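Local coordinates for ribosomal-protein-serine acetyltransferase, putative (PDB 2FCK) that probably transfers an acetyl group to the amino terminus of a ribosomal protein, as expected of a GNAT-fold acetyltransferase, at residues V87-L101 with L122-E136. Numbering follows the deposited sequence.
With NO3 (nitrate ion), chain K.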
loop_
_atom_site.group_PDB
_atom_site.type_symbol
_atom_site.label_atom_id
_atom_site.label_comp_id
_atom_site.label_asym_id
_atom_site.label_seq_id
_atom_site.Cartn_x
_atom_site.Cartn_y
_atom_site.Cartn_z
ATOM N N VAL A 87 -3.673 18.401 -0.775
ATOM C CA VAL A 87 -3.352 17.213 -1.560
ATOM C C VAL A 87 -2.297 16.468 -0.759
ATOM O O VAL A 87 -1.439 17.100 -0.114
ATOM C CB VAL A 87 -2.849 17.559 -3.005
ATOM C CG1 VAL A 87 -4.003 18.200 -3.860
ATOM C CG2 VAL A 87 -1.546 18.434 -2.973
ATOM N N ALA A 88 -2.388 15.147 -0.761
ATOM C CA ALA A 88 -1.462 14.386 0.082
ATOM C C ALA A 88 -0.951 13.137 -0.556
ATOM O O ALA A 88 -1.712 12.448 -1.250
ATOM C CB ALA A 88 -2.140 14.034 1.397
ATOM N N ILE A 89 0.296 12.786 -0.223
ATOM C CA ILE A 89 0.723 11.383 -0.364
ATOM C C ILE A 89 0.396 10.741 0.985
ATOM O O ILE A 89 0.993 11.094 2.027
ATOM C CB ILE A 89 2.239 11.229 -0.641
ATOM C CG1 ILE A 89 2.652 11.980 -1.911
ATOM C CG2 ILE A 89 2.593 9.731 -0.826
ATOM C CD1 ILE A 89 4.141 12.248 -2.042
ATOM N N ASN A 90 -0.581 9.843 0.972
ATOM C CA ASN A 90 -1.023 9.251 2.210
ATOM C C ASN A 90 -0.120 8.141 2.677
ATOM O O ASN A 90 0.073 8.009 3.880
ATOM C CB ASN A 90 -2.425 8.665 2.059
ATOM C CG ASN A 90 -3.473 9.684 1.922
ATOM O OD1 ASN A 90 -3.413 10.744 2.540
ATOM N ND2 ASN A 90 -4.500 9.362 1.121
ATOM N N GLU A 91 0.350 7.294 1.751
ATOM C CA GLU A 91 1.182 6.113 2.066
ATOM C C GLU A 91 2.067 5.742 0.891
ATOM O O GLU A 91 1.589 5.665 -0.252
ATOM C CB GLU A 91 0.281 4.901 2.388
ATOM C CG GLU A 91 0.996 3.523 2.464
ATOM C CD GLU A 91 1.398 3.130 3.895
ATOM O OE1 GLU A 91 2.492 2.531 4.113
ATOM O OE2 GLU A 91 0.550 3.383 4.790
ATOM N N PHE A 92 3.335 5.452 1.185
ATOM C CA PHE A 92 4.238 4.910 0.183
ATOM C C PHE A 92 4.160 3.375 0.234
ATOM O O PHE A 92 4.103 2.804 1.308
ATOM C CB PHE A 92 5.676 5.350 0.451
ATOM C CG PHE A 92 5.889 6.829 0.184
ATOM C CD1 PHE A 92 5.899 7.744 1.233
ATOM C CD2 PHE A 92 6.070 7.267 -1.115
ATOM C CE1 PHE A 92 6.106 9.142 0.964
ATOM C CE2 PHE A 92 6.291 8.666 -1.379
ATOM C CZ PHE A 92 6.316 9.558 -0.324
ATOM N N TYR A 93 4.212 2.726 -0.904
ATOM C CA TYR A 93 4.254 1.287 -0.863
ATOM C C TYR A 93 5.502 0.901 -1.631
ATOM O O TYR A 93 5.474 0.655 -2.826
ATOM C CB TYR A 93 2.930 0.702 -1.370
ATOM C CG TYR A 93 1.704 1.339 -0.726
ATOM C CD1 TYR A 93 1.426 1.177 0.635
ATOM C CD2 TYR A 93 0.812 2.083 -1.491
ATOM C CE1 TYR A 93 0.285 1.757 1.210
ATOM C CE2 TYR A 93 -0.315 2.682 -0.926
ATOM C CZ TYR A 93 -0.569 2.512 0.425
ATOM O OH TYR A 93 -1.693 3.080 0.974
ATOM N N HIS A 94 6.632 0.984 -0.926
ATOM C CA HIS A 94 7.947 0.884 -1.541
ATOM C C HIS A 94 8.169 -0.428 -2.254
ATOM O O HIS A 94 8.844 -0.467 -3.261
ATOM C CB HIS A 94 9.078 1.268 -0.565
ATOM C CG HIS A 94 9.048 2.712 -0.173
ATOM N ND1 HIS A 94 8.753 3.127 1.107
ATOM C CD2 HIS A 94 9.229 3.842 -0.899
ATOM C CE1 HIS A 94 8.798 4.440 1.169
ATOM N NE2 HIS A 94 9.055 4.905 -0.044
ATOM N N THR A 95 7.583 -1.525 -1.744
ATOM C CA THR A 95 7.723 -2.804 -2.395
ATOM C C THR A 95 7.250 -2.797 -3.841
ATOM O O THR A 95 7.793 -3.546 -4.666
ATOM C CB THR A 95 7.018 -3.894 -1.550
ATOM O OG1 THR A 95 7.620 -3.876 -0.237
ATOM C CG2 THR A 95 7.265 -5.263 -2.123
ATOM N N PHE A 96 6.264 -1.952 -4.148
ATOM C CA PHE A 96 5.692 -1.892 -5.476
ATOM C C PHE A 96 5.979 -0.588 -6.237
ATOM O O PHE A 96 5.371 -0.379 -7.247
ATOM C CB PHE A 96 4.198 -2.073 -5.414
ATOM C CG PHE A 96 3.792 -3.222 -4.555
ATOM C CD1 PHE A 96 3.180 -3.004 -3.347
ATOM C CD2 PHE A 96 4.104 -4.492 -4.933
ATOM C CE1 PHE A 96 2.837 -4.089 -2.538
ATOM C CE2 PHE A 96 3.752 -5.584 -4.142
ATOM C CZ PHE A 96 3.132 -5.359 -2.944
ATOM N N ASN A 97 6.874 0.242 -5.707
ATOM C CA ASN A 97 7.244 1.533 -6.274
ATOM C C ASN A 97 6.020 2.396 -6.539
ATOM O O ASN A 97 5.889 2.981 -7.611
ATOM C CB ASN A 97 8.048 1.351 -7.555
ATOM C CG ASN A 97 8.783 2.628 -7.949
ATOM O OD1 ASN A 97 9.228 3.388 -7.082
ATOM N ND2 ASN A 97 8.858 2.901 -9.249
HETATM N N MSE A 98 5.107 2.412 -5.566
HETATM C CA MSE A 98 3.764 2.953 -5.764
HETATM C C MSE A 98 3.451 3.859 -4.584
HETATM O O MSE A 98 4.103 3.743 -3.550
HETATM C CB MSE A 98 2.802 1.707 -5.744
HETATM C CG MSE A 98 1.452 2.091 -5.909
HETATM SE SE MSE A 98 0.367 0.472 -6.090
HETATM C CE MSE A 98 -0.948 1.322 -5.271
ATOM N N ALA A 99 2.440 4.723 -4.682
ATOM C CA ALA A 99 1.973 5.422 -3.488
ATOM C C ALA A 99 0.465 5.678 -3.572
ATOM O O ALA A 99 -0.117 5.568 -4.637
ATOM C CB ALA A 99 2.729 6.817 -3.320
ATOM N N SER A 100 -0.101 6.050 -2.435
ATOM C CA SER A 100 -1.532 6.371 -2.237
ATOM C C SER A 100 -1.720 7.861 -2.110
ATOM O O SER A 100 -1.067 8.495 -1.280
ATOM C CB SER A 100 -1.949 5.745 -0.862
ATOM O OG SER A 100 -2.982 6.523 -0.228
ATOM N N LEU A 101 -2.612 8.429 -2.919
ATOM C CA LEU A 101 -2.854 9.880 -2.839
ATOM C C LEU A 101 -4.259 10.157 -2.325
ATOM O O LEU A 101 -5.229 9.345 -2.508
ATOM C CB LEU A 101 -2.722 10.534 -4.227
ATOM C CG LEU A 101 -1.414 10.368 -4.994
ATOM C CD1 LEU A 101 -1.484 11.313 -6.187
ATOM C CD2 LEU A 101 -0.171 10.660 -4.201
ATOM N N LEU A 122 1.223 17.421 -7.690
ATOM C CA LEU A 122 1.647 16.345 -6.795
ATOM C C LEU A 122 1.961 15.082 -7.601
ATOM O O LEU A 122 2.938 14.373 -7.349
ATOM C CB LEU A 122 0.569 16.089 -5.733
ATOM C CG LEU A 122 0.949 15.000 -4.710
ATOM C CD1 LEU A 122 2.223 15.404 -3.938
ATOM C CD2 LEU A 122 -0.216 14.691 -3.737
ATOM N N ILE A 123 1.139 14.783 -8.587
ATOM C CA ILE A 123 1.361 13.619 -9.433
ATOM C C ILE A 123 2.711 13.721 -10.181
ATOM O O ILE A 123 3.507 12.773 -10.250
ATOM C CB ILE A 123 0.193 13.532 -10.440
ATOM C CG1 ILE A 123 -1.114 13.074 -9.689
ATOM C CG2 ILE A 123 0.525 12.532 -11.623
ATOM C CD1 ILE A 123 -2.367 13.329 -10.593
ATOM N N LEU A 124 2.980 14.885 -10.746
ATOM C CA LEU A 124 4.256 15.095 -11.431
ATOM C C LEU A 124 5.447 14.964 -10.487
ATOM O O LEU A 124 6.461 14.379 -10.855
ATOM C CB LEU A 124 4.292 16.449 -12.140
ATOM C CG LEU A 124 3.304 16.521 -13.304
ATOM C CD1 LEU A 124 3.277 17.986 -13.869
ATOM C CD2 LEU A 124 3.584 15.447 -14.389
ATOM N N PHE A 125 5.309 15.481 -9.276
ATOM C CA PHE A 125 6.361 15.306 -8.267
ATOM C C PHE A 125 6.616 13.822 -8.021
ATOM O O PHE A 125 7.773 13.357 -8.010
ATOM C CB PHE A 125 5.953 16.056 -7.001
ATOM C CG PHE A 125 6.777 15.717 -5.795
ATOM C CD1 PHE A 125 8.063 16.210 -5.660
ATOM C CD2 PHE A 125 6.233 14.920 -4.803
ATOM C CE1 PHE A 125 8.831 15.898 -4.514
ATOM C CE2 PHE A 125 6.981 14.581 -3.678
ATOM C CZ PHE A 125 8.275 15.075 -3.544
ATOM N N CYS A 126 5.529 13.056 -7.862
ATOM C CA CYS A 126 5.667 11.601 -7.621
ATOM C C CYS A 126 6.355 10.867 -8.776
ATOM O O CYS A 126 7.226 10.016 -8.538
ATOM C CB CYS A 126 4.312 10.983 -7.365
ATOM S SG CYS A 126 3.596 11.419 -5.787
ATOM N N PHE A 127 6.002 11.223 -10.025
ATOM C CA PHE A 127 6.524 10.479 -11.208
ATOM C C PHE A 127 7.936 10.977 -11.614
ATOM O O PHE A 127 8.843 10.180 -11.892
ATOM C CB PHE A 127 5.567 10.579 -12.424
ATOM C CG PHE A 127 4.290 9.781 -12.296
ATOM C CD1 PHE A 127 4.235 8.587 -11.547
ATOM C CD2 PHE A 127 3.167 10.144 -13.041
ATOM C CE1 PHE A 127 3.069 7.857 -11.501
ATOM C CE2 PHE A 127 2.002 9.391 -12.990
ATOM C CZ PHE A 127 1.956 8.247 -12.229
ATOM N N GLU A 128 8.086 12.296 -11.679
ATOM C CA GLU A 128 9.350 12.901 -12.130
ATOM C C GLU A 128 10.425 12.819 -11.075
ATOM O O GLU A 128 11.525 12.366 -11.356
ATOM C CB GLU A 128 9.138 14.366 -12.552
ATOM C CG GLU A 128 8.143 14.522 -13.666
ATOM C CD GLU A 128 8.559 13.802 -14.935
ATOM O OE1 GLU A 128 9.761 13.818 -15.282
ATOM O OE2 GLU A 128 7.675 13.212 -15.583
ATOM N N ARG A 129 10.109 13.281 -9.870
ATOM C CA ARG A 129 11.079 13.445 -8.807
ATOM C C ARG A 129 11.252 12.153 -8.016
ATOM O O ARG A 129 12.392 11.682 -7.818
ATOM C CB ARG A 129 10.649 14.565 -7.882
ATOM C CG ARG A 129 11.539 14.762 -6.691
ATOM C CD ARG A 129 11.754 16.229 -6.316
ATOM N NE ARG A 129 12.531 16.319 -5.071
ATOM C CZ ARG A 129 12.997 17.449 -4.551
ATOM N NH1 ARG A 129 12.784 18.613 -5.167
ATOM N NH2 ARG A 129 13.681 17.412 -3.413
ATOM N N LEU A 130 10.136 11.569 -7.565
ATOM C CA LEU A 130 10.226 10.332 -6.724
ATOM C C LEU A 130 10.395 9.070 -7.558
ATOM O O LEU A 130 10.709 7.997 -7.014
ATOM C CB LEU A 130 9.036 10.201 -5.732
ATOM C CG LEU A 130 8.819 11.380 -4.753
ATOM C CD1 LEU A 130 7.650 11.167 -3.759
ATOM C CD2 LEU A 130 10.099 11.766 -4.011
ATOM N N GLU A 131 10.154 9.183 -8.867
ATOM C CA GLU A 131 10.290 8.085 -9.840
ATOM C C GLU A 131 9.380 6.871 -9.535
ATOM O O GLU A 131 9.739 5.725 -9.828
ATOM C CB GLU A 131 11.759 7.634 -9.984
ATOM C CG GLU A 131 12.665 8.694 -10.652
ATOM C CD GLU A 131 14.151 8.281 -10.645
ATOM O OE1 GLU A 131 14.441 7.096 -10.910
ATOM O OE2 GLU A 131 15.009 9.128 -10.349
ATOM N N LEU A 132 8.199 7.153 -8.969
ATOM C CA LEU A 132 7.197 6.140 -8.690
ATOM C C LEU A 132 6.612 5.734 -10.042
ATOM O O LEU A 132 6.632 6.529 -11.000
ATOM C CB LEU A 132 6.133 6.673 -7.717
ATOM C CG LEU A 132 6.643 7.010 -6.323
ATOM C CD1 LEU A 132 5.558 7.752 -5.523
ATOM C CD2 LEU A 132 7.176 5.795 -5.558
ATOM N N THR A 133 6.141 4.501 -10.156
ATOM C CA THR A 133 5.614 4.019 -11.428
ATOM C C THR A 133 4.108 3.719 -11.399
ATOM O O THR A 133 3.558 3.282 -12.381
ATOM C CB THR A 133 6.436 2.796 -12.006
ATOM O OG1 THR A 133 6.732 1.859 -10.958
ATOM C CG2 THR A 133 7.753 3.296 -12.633
ATOM N N ARG A 134 3.464 3.986 -10.267
ATOM C CA ARG A 134 2.020 3.877 -10.143
ATOM C C ARG A 134 1.539 4.668 -8.934
ATOM O O ARG A 134 2.161 4.625 -7.862
ATOM C CB ARG A 134 1.626 2.397 -9.925
ATOM C CG ARG A 134 0.115 2.163 -9.769
ATOM C CD ARG A 134 -0.242 0.621 -9.760
ATOM N NE ARG A 134 -1.620 0.415 -9.251
ATOM C CZ ARG A 134 -2.718 0.312 -10.004
ATOM N NH1 ARG A 134 -2.643 0.325 -11.328
ATOM N NH2 ARG A 134 -3.907 0.219 -9.433
ATOM N N LEU A 135 0.397 5.347 -9.084
ATOM C CA LEU A 135 -0.253 5.990 -7.930
ATOM C C LEU A 135 -1.703 5.494 -7.872
ATOM O O LEU A 135 -2.305 5.326 -8.907
ATOM C CB LEU A 135 -0.272 7.511 -8.112
ATOM C CG LEU A 135 1.121 8.174 -8.283
ATOM C CD1 LEU A 135 0.983 9.669 -8.682
ATOM C CD2 LEU A 135 1.946 8.063 -7.035
ATOM N N GLU A 136 -2.207 5.257 -6.672
ATOM C CA GLU A 136 -3.642 4.972 -6.454
ATOM C C GLU A 136 -4.345 6.137 -5.706
ATOM O O GLU A 136 -3.815 6.663 -4.705
ATOM C CB GLU A 136 -3.790 3.673 -5.695
ATOM C CG GLU A 136 -3.530 2.503 -6.680
ATOM C CD GLU A 136 -3.699 1.116 -6.050
ATOM O OE1 GLU A 136 -3.984 1.007 -4.831
ATOM O OE2 GLU A 136 -3.458 0.139 -6.796
HETATM N N NO3 K . 10.303 9.193 0.131
HETATM O O1 NO3 K . 10.934 10.049 -0.786
HETATM O O2 NO3 K . 10.123 9.610 1.457
HETATM O O3 NO3 K . 9.857 7.928 -0.274
HETATM O O HOH W 1 4.633 0.562 -9.811
HETATM O O HOH W 2 11.226 5.240 -6.715
#
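Ala99 and Glu136 join two parallel strands, 98-101 and 134-136, through the bond from Glu136 N to Ala99 O (2.9 Å). Ala99 N to Arg134 O and Leu101 N to Glu136 O continue the pairing, and Thr133 N extends it to Asn97 O. At the mouth of this pairing the Asn97 amide spans the loop that follows the helix. With CG anti to the backbone N (chi1 -164°), its ND2 reaches Glu131 O at 3.0 Å, in both the amide and carbonyl planes, and Thr133 OG1 at 2.9 Å, tilted from the amide plane. A water lies within hydrogen-bonding distance of Asn97 OD1 and Leu130 O; another water links Thr133 OG1 to Phe96 O.

On the helix-covered face, packing is apolar. Leu122 lies against Val87, Ala88 and Ile89. Ile89 CD1 meets the edge of the Phe125 ring and lies 3.9 Å from Cys126 SG, while Leu101 CD1 touches both Ile123 CG1 and Leu135 CD1. Ala99 CB fits against Leu132 CD1 (3.7 Å), and Leu130 CD1 touches the Phe92 ring at its edge. An oxygen of a nitrate, probably from the crystallisation liquor, sits over one Phe92 face and accepts a bond from His94 NE2.

The other face carries charge. Met98, modelled as selenomethionine, and Arg134 run side by side, the selenium in the guanidinium plane at its edge. In a salt bridge, Arg134 NE and NH2 both hold the single oxygen Glu136 OE2 (2.7 Å from NH2); Glu158 and Arg164 extend this network, and Pro162 O of the second subunit accepts from Arg134 NH1.

The contact thus builds part of the GNAT core: a hairpin, 87-101, joined by a right-handed beta-alpha-beta crossover to strand 134-136, with an apolar helix side and an ionic side facing the dimer partner, where pairing probably keeps buried Arg134 and Glu136 charged.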